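Local coordinates for epimerase domain-containing protein (PDB 6ZLK) that interconverts UDP-glucuronic acid and UDP-galacturonic acid as an NAD-dependent 4-epimerase, at residues 96-99 against 100-104. Residues are numbered along the deposited sequence; the frame is centred on the assembly and turned at random.
Sequences QPYV and TNNIM. With NAD (nicotinamide-adenine-dinucleotide), chain E.
N101 grips the carbonyl oxygen of P97 twice, in the first turns of helix 96-113. Its backbone N bonds P97 O at 2.9 Å. Its side-chain ND2 reaches the same P97 O, also at 2.9 Å, with a bent N-H...O angle of 131°. The side chain can fold back this way because CG sits beside the backbone N (chi1 -64°). The amide is then held at both ends, for OD1 of N101 accepts the adenine amino group N6A of NAD at 3.0 Å. OD1 and one N-H of ND2 are thus both engaged.

Y98 and N102 run alongside each other, the ring and the amide turned nearly perpendicular (86°). ND2 of N102 comes within 3.7 Å of CD2 of Y98. N102 N bonds Y98 O at 2.8 Å. Their polar ends find partners outside the helix: Y98 OH bonds G86 and T89, and the N102 amide bonds I84 N and T152 OG1.

V99 O takes two backbone donors, I103 N at 3.0 Å and M104 N at 3.2 Å, where the helix widens into a pi-type turn. V99 and I103 each pack on their own counterpart in the second subunit. T100 N makes a firm bond to Q96 O. The T100 OG1 proton has two weak choices, Q96 O and Q96 OE1.

The helix links strands 77-80 and 120-126 of the Rossmann-type sheet. N101 probably helps to recognise the adenine amino group, and its bond to P97 O would limit rotation of the amide.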
loop_
_atom_site.group_PDB
_atom_site.type_symbol
_atom_site.label_atom_id
_atom_site.label_comp_id
_atom_site.label_asym_id
_atom_site.label_seq_id
_atom_site.Cartn_x
_atom_site.Cartn_y
_atom_site.Cartn_z
ATOM N N GLN A 96 -7.612 -8.362 7.050
ATOM C CA GLN A 96 -6.627 -9.351 6.572
ATOM C C GLN A 96 -7.004 -9.831 5.162
ATOM O O GLN A 96 -6.155 -9.886 4.283
ATOM C CB GLN A 96 -6.418 -10.486 7.566
ATOM C CG GLN A 96 -5.571 -11.602 7.019
ATOM C CD GLN A 96 -4.135 -11.199 6.861
ATOM O OE1 GLN A 96 -3.642 -10.991 5.749
ATOM N NE2 GLN A 96 -3.427 -11.142 7.988
ATOM N N PRO A 97 -8.260 -10.214 4.838
ATOM C CA PRO A 97 -8.549 -10.650 3.473
ATOM C C PRO A 97 -8.303 -9.597 2.383
ATOM O O PRO A 97 -8.076 -9.949 1.250
ATOM C CB PRO A 97 -10.049 -10.989 3.555
ATOM C CG PRO A 97 -10.205 -11.420 4.985
ATOM C CD PRO A 97 -9.426 -10.363 5.733
ATOM N N TYR A 98 -8.429 -8.325 2.723
ATOM C CA TYR A 98 -8.140 -7.238 1.758
ATOM C C TYR A 98 -6.649 -7.227 1.452
ATOM O O TYR A 98 -6.239 -7.071 0.294
ATOM C CB TYR A 98 -8.499 -5.858 2.282
ATOM C CG TYR A 98 -9.989 -5.587 2.391
ATOM C CD1 TYR A 98 -10.745 -6.161 3.390
ATOM C CD2 TYR A 98 -10.633 -4.848 1.423
ATOM C CE1 TYR A 98 -12.099 -5.853 3.512
ATOM C CE2 TYR A 98 -11.976 -4.539 1.532
ATOM C CZ TYR A 98 -12.709 -5.076 2.552
ATOM O OH TYR A 98 -14.041 -4.784 2.615
ATOM N N VAL A 99 -5.837 -7.438 2.485
ATOM C CA VAL A 99 -4.375 -7.479 2.212
ATOM C C VAL A 99 -4.016 -8.704 1.356
ATOM O O VAL A 99 -3.287 -8.623 0.407
ATOM C CB VAL A 99 -3.613 -7.464 3.537
ATOM C CG1 VAL A 99 -2.153 -7.706 3.284
ATOM C CG2 VAL A 99 -3.817 -6.173 4.271
ATOM N N THR A 100 -4.502 -9.881 1.719
ATOM C CA THR A 100 -4.156 -11.109 1.016
ATOM C C THR A 100 -4.669 -11.051 -0.432
ATOM O O THR A 100 -3.931 -11.291 -1.352
ATOM C CB THR A 100 -4.783 -12.277 1.768
ATOM O OG1 THR A 100 -4.094 -12.308 3.043
ATOM C CG2 THR A 100 -4.620 -13.565 0.983
ATOM N N ASN A 101 -5.910 -10.669 -0.604
ATOM C CA ASN A 101 -6.500 -10.765 -1.964
ATOM C C ASN A 101 -6.232 -9.524 -2.800
ATOM O O ASN A 101 -6.338 -9.640 -4.034
ATOM C CB ASN A 101 -7.984 -11.067 -1.866
ATOM C CG ASN A 101 -8.170 -12.422 -1.240
ATOM O OD1 ASN A 101 -7.707 -13.398 -1.832
ATOM N ND2 ASN A 101 -8.726 -12.473 -0.037
ATOM N N ASN A 102 -5.920 -8.362 -2.226
ATOM C CA ASN A 102 -5.727 -7.143 -3.022
ATOM C C ASN A 102 -4.228 -6.884 -3.216
ATOM O O ASN A 102 -3.896 -6.210 -4.231
ATOM C CB ASN A 102 -6.409 -5.912 -2.438
ATOM C CG ASN A 102 -7.922 -6.056 -2.372
ATOM O OD1 ASN A 102 -8.455 -7.066 -2.867
ATOM N ND2 ASN A 102 -8.593 -5.146 -1.698
ATOM N N ILE A 103 -3.362 -7.337 -2.294
ATOM C CA ILE A 103 -1.902 -7.075 -2.400
ATOM C C ILE A 103 -1.160 -8.354 -2.792
ATOM O O ILE A 103 -0.497 -8.360 -3.837
ATOM C CB ILE A 103 -1.353 -6.454 -1.111
ATOM C CG1 ILE A 103 -2.159 -5.232 -0.689
ATOM C CG2 ILE A 103 0.113 -6.094 -1.297
ATOM C CD1 ILE A 103 -1.669 -4.521 0.532
ATOM N N MET A 104 -1.304 -9.421 -2.010
ATOM C CA MET A 104 -0.525 -10.654 -2.283
ATOM C C MET A 104 -0.936 -11.239 -3.640
ATOM O O MET A 104 -0.065 -11.646 -4.422
ATOM C CB MET A 104 -0.687 -11.726 -1.197
ATOM C CG MET A 104 0.021 -11.420 0.070
ATOM S SD MET A 104 1.808 -11.378 -0.159
ATOM C CE MET A 104 2.212 -12.751 -1.214
HETATM P PA NAD E . -16.895 -8.619 -6.965
HETATM O O1A NAD E . -16.677 -8.919 -5.533
HETATM O O2A NAD E . -18.265 -8.767 -7.558
HETATM O O5B NAD E . -15.869 -9.339 -7.916
HETATM C C5B NAD E . -14.515 -9.669 -7.543
HETATM C C4B NAD E . -14.311 -11.159 -7.674
HETATM O O4B NAD E . -12.948 -11.457 -7.297
HETATM C C3B NAD E . -15.209 -12.009 -6.792
HETATM O O3B NAD E . -16.186 -12.742 -7.520
HETATM C C2B NAD E . -14.219 -12.839 -5.968
HETATM O O2B NAD E . -14.606 -14.179 -5.722
HETATM C C1B NAD E . -12.956 -12.793 -6.834
HETATM N N9A NAD E . -11.717 -12.974 -6.098
HETATM C C8A NAD E . -11.274 -12.265 -5.012
HETATM N N7A NAD E . -10.114 -12.667 -4.564
HETATM C C5A NAD E . -9.820 -13.767 -5.366
HETATM C C6A NAD E . -8.753 -14.678 -5.388
HETATM N N6A NAD E . -7.746 -14.692 -4.486
HETATM N N1A NAD E . -8.745 -15.620 -6.361
HETATM C C2A NAD E . -9.763 -15.647 -7.250
HETATM N N3A NAD E . -10.858 -14.874 -7.294
HETATM C C4A NAD E . -10.808 -13.945 -6.343
HETATM O O3 NAD E . -16.455 -7.081 -7.093
HETATM P PN NAD E . -16.696 -6.036 -8.329
HETATM O O1N NAD E . -17.643 -5.037 -7.852
HETATM O O2N NAD E . -16.921 -6.807 -9.535
HETATM O O5D NAD E . -15.259 -5.389 -8.420
HETATM C C5D NAD E . -14.390 -5.851 -9.386
HETATM C C4D NAD E . -13.151 -5.006 -9.319
HETATM O O4D NAD E . -13.473 -3.633 -9.604
HETATM C C3D NAD E . -12.430 -5.017 -7.962
HETATM O O3D NAD E . -11.007 -5.025 -8.174
HETATM C C2D NAD E . -12.806 -3.676 -7.336
HETATM O O2D NAD E . -11.859 -3.269 -6.344
HETATM C C1D NAD E . -12.920 -2.839 -8.606
HETATM N N1N NAD E . -13.841 -1.719 -8.494
HETATM C C2N NAD E . -15.185 -1.923 -8.400
HETATM C C3N NAD E . -16.016 -0.863 -8.294
HETATM C C7N NAD E . -17.483 -1.041 -8.111
HETATM O O7N NAD E . -18.138 -0.016 -8.045
HETATM N N7N NAD E . -17.999 -2.278 -8.099
HETATM C C4N NAD E . -15.497 0.440 -8.396
HETATM C C5N NAD E . -14.119 0.628 -8.341
HETATM C C6N NAD E . -13.313 -0.462 -8.446
#